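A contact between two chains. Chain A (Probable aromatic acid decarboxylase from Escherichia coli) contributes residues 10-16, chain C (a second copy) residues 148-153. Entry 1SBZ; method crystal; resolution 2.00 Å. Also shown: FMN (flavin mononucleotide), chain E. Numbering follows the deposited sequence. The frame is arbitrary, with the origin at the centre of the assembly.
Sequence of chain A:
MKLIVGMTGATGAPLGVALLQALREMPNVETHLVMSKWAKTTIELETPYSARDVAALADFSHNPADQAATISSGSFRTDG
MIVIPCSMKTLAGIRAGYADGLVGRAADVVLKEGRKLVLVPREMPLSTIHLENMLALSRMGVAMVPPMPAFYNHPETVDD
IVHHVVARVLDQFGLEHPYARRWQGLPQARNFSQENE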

# COMPACT_ATOMS: atom_id res chain seq x y z
N ALA A 10 -0.64 32.11 5.91
CA ALA A 10 -1.71 31.62 6.77
C ALA A 10 -1.95 32.68 7.84
O ALA A 10 -1.04 33.41 8.20
CB ALA A 10 -1.31 30.29 7.42
N THR A 11 -3.18 32.76 8.34
CA THR A 11 -3.42 33.66 9.45
C THR A 11 -2.55 33.24 10.64
O THR A 11 -2.39 32.05 10.93
CB THR A 11 -4.92 33.78 9.79
OG1 THR A 11 -5.07 34.61 10.95
CG2 THR A 11 -5.53 32.45 10.23
N GLY A 12 -1.93 34.22 11.29
CA GLY A 12 -0.96 33.94 12.33
C GLY A 12 0.40 34.57 12.09
O GLY A 12 1.41 34.07 12.57
N ALA A 13 0.41 35.67 11.34
CA ALA A 13 1.60 36.51 11.22
C ALA A 13 2.19 36.94 12.59
O ALA A 13 3.41 36.95 12.74
CB ALA A 13 1.31 37.72 10.35
N PRO A 14 1.35 37.27 13.59
CA PRO A 14 1.86 37.53 14.94
C PRO A 14 2.76 36.42 15.51
O PRO A 14 3.66 36.71 16.30
CB PRO A 14 0.59 37.68 15.77
CG PRO A 14 -0.40 38.21 14.81
CD PRO A 14 -0.10 37.50 13.51
N LEU A 15 2.52 35.16 15.12
CA LEU A 15 3.34 34.03 15.56
C LEU A 15 4.76 34.10 14.99
O LEU A 15 5.74 33.81 15.69
CB LEU A 15 2.70 32.69 15.17
CG LEU A 15 1.32 32.29 15.72
CD1 LEU A 15 0.71 31.21 14.84
CD2 LEU A 15 1.39 31.83 17.18
N GLY A 16 4.86 34.47 13.72
CA GLY A 16 6.15 34.59 13.05
C GLY A 16 6.95 35.77 13.59
O GLY A 16 8.15 35.65 13.84
N MSE C 148 -7.45 26.10 16.14
CA MSE C 148 -6.41 26.93 15.52
C MSE C 148 -6.78 28.41 15.63
O MSE C 148 -7.81 28.83 15.11
CB MSE C 148 -6.25 26.56 14.04
CG MSE C 148 -5.91 25.11 13.76
SE MSE C 148 -4.00 24.78 13.71
CE MSE C 148 -3.97 23.12 12.54
N PRO C 149 -5.94 29.20 16.30
CA PRO C 149 -6.16 30.64 16.42
C PRO C 149 -6.24 31.34 15.07
O PRO C 149 -5.44 31.07 14.17
CB PRO C 149 -4.92 31.12 17.18
CG PRO C 149 -4.47 29.94 17.92
CD PRO C 149 -4.72 28.78 17.01
N ALA C 150 -7.23 32.22 14.93
CA ALA C 150 -7.33 33.10 13.77
C ALA C 150 -7.01 34.53 14.19
O ALA C 150 -7.55 35.04 15.18
CB ALA C 150 -8.71 33.02 13.16
N PHE C 151 -6.12 35.18 13.44
CA PHE C 151 -5.63 36.52 13.78
C PHE C 151 -6.15 37.61 12.84
O PHE C 151 -5.87 38.79 13.05
CB PHE C 151 -4.10 36.55 13.82
CG PHE C 151 -3.49 35.70 14.90
CD1 PHE C 151 -3.26 34.34 14.68
CD2 PHE C 151 -3.15 36.25 16.12
CE1 PHE C 151 -2.69 33.55 15.67
CE2 PHE C 151 -2.58 35.45 17.13
CZ PHE C 151 -2.36 34.10 16.90
N TYR C 152 -6.91 37.21 11.82
CA TYR C 152 -7.39 38.17 10.81
C TYR C 152 -8.52 39.07 11.33
O TYR C 152 -8.70 40.19 10.85
CB TYR C 152 -7.79 37.48 9.49
CG TYR C 152 -8.81 36.37 9.65
CD1 TYR C 152 -8.42 35.03 9.68
CD2 TYR C 152 -10.18 36.66 9.76
CE1 TYR C 152 -9.35 34.01 9.83
CE2 TYR C 152 -11.12 35.64 9.92
CZ TYR C 152 -10.70 34.32 9.95
OH TYR C 152 -11.63 33.31 10.09
N ASN C 153 -9.26 38.57 12.32
CA ASN C 153 -10.34 39.33 12.94
C ASN C 153 -9.89 40.06 14.21
O ASN C 153 -10.71 40.47 15.04
CB ASN C 153 -11.55 38.42 13.22
CG ASN C 153 -11.19 37.20 14.06
OD1 ASN C 153 -10.05 37.04 14.50
ND2 ASN C 153 -12.18 36.34 14.29
N1 FMN E . -4.20 29.55 3.96
C2 FMN E . -4.05 28.52 4.87
O2 FMN E . -3.63 27.44 4.47
N3 FMN E . -4.37 28.72 6.21
C4 FMN E . -4.84 29.94 6.63
O4 FMN E . -5.24 30.07 7.79
C4A FMN E . -4.99 30.98 5.71
N5 FMN E . -5.46 32.21 6.13
C5A FMN E . -5.61 33.25 5.22
C6 FMN E . -6.09 34.48 5.68
C7 FMN E . -6.24 35.56 4.81
C7M FMN E . -6.02 36.91 5.42
C8 FMN E . -5.93 35.37 3.45
C8M FMN E . -5.85 36.56 2.52
C9 FMN E . -5.46 34.14 2.99
C9A FMN E . -5.29 33.07 3.88
N10 FMN E . -4.82 31.84 3.44
C10 FMN E . -4.67 30.79 4.36
C1' FMN E . -4.69 31.58 1.97
C2' FMN E . -3.22 31.64 1.56
O2' FMN E . -2.70 32.92 1.86
C3' FMN E . -3.04 31.30 0.08
O3' FMN E . -3.26 29.92 -0.10
C4' FMN E . -1.65 31.67 -0.47
O4' FMN E . -1.55 31.21 -1.80
C5' FMN E . -0.51 31.08 0.35
O5' FMN E . 0.71 31.31 -0.32
P FMN E . 2.09 31.23 0.48
O1P FMN E . 3.22 31.32 -0.51
O2P FMN E . 2.20 29.93 1.26
O3P FMN E . 2.12 32.39 1.46
O HOH W 1 -2.82 31.17 13.58

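Ala A10 lies beyond reach of the chain C stretch and packs instead against the flavin, its CA 3.5 Å from FMN C4A. The contact begins at Thr A11, which is buried and points its CA-to-CB bond toward chain C. With chi1 at 176° (t), its hydroxyl accepts a hydrogen bond from the backbone of the other chain: Phe C151 N to Thr A11 OG1 is 2.8 Å, with an N-H...acceptor angle of 157°. The same oxygen lies near the plane of the Phe C151 ring, at its edge. The methyl is also engaged: Thr A11 CG2 lies 4.4 Å from Ala C150 CB. Thr A11 therefore supplies both a polar acceptor and apolar surface. Its backbone is used as well: one water donates to Thr A11 O (2.8 Å) and to Pro C149 O (2.7 Å), bridging two carbonyls that could not bond each other directly, while Thr A11 N makes a weak hydrogen bond to FMN O4 (3.4 Å).

At Gly A12 the backbones come nearest, Gly A12 CA lying 5.5 Å from Phe C151 CA and only 3.3 Å from Phe C151 CD1. Its phi/psi of 124/26 would jam a CB against the preceding carbonyl oxygen, which by itself calls for glycine; an ideal CB would also be crowded by Leu A15 CD1 at 3.0 Å.

Ala A13 makes no contact with the chain C stretch; Leu A15 N is hydrogen-bonded to Gly A12 O at 3.0 Å, and Pro A14 and Leu A15 lie in a helix. Both point CA-to-CB toward chain C and offer apolar surface to a buried aromatic ring: Pro A14 CG approaches Phe C151 CD2 at 3.6 Å, and Leu A15 CG approaches Phe C151 CE1 at 4.2 Å. Phe C151, chi1 -65° (m), has 97 Å² covered by the chain A stretch, the largest share of the 296 Å² buried in total.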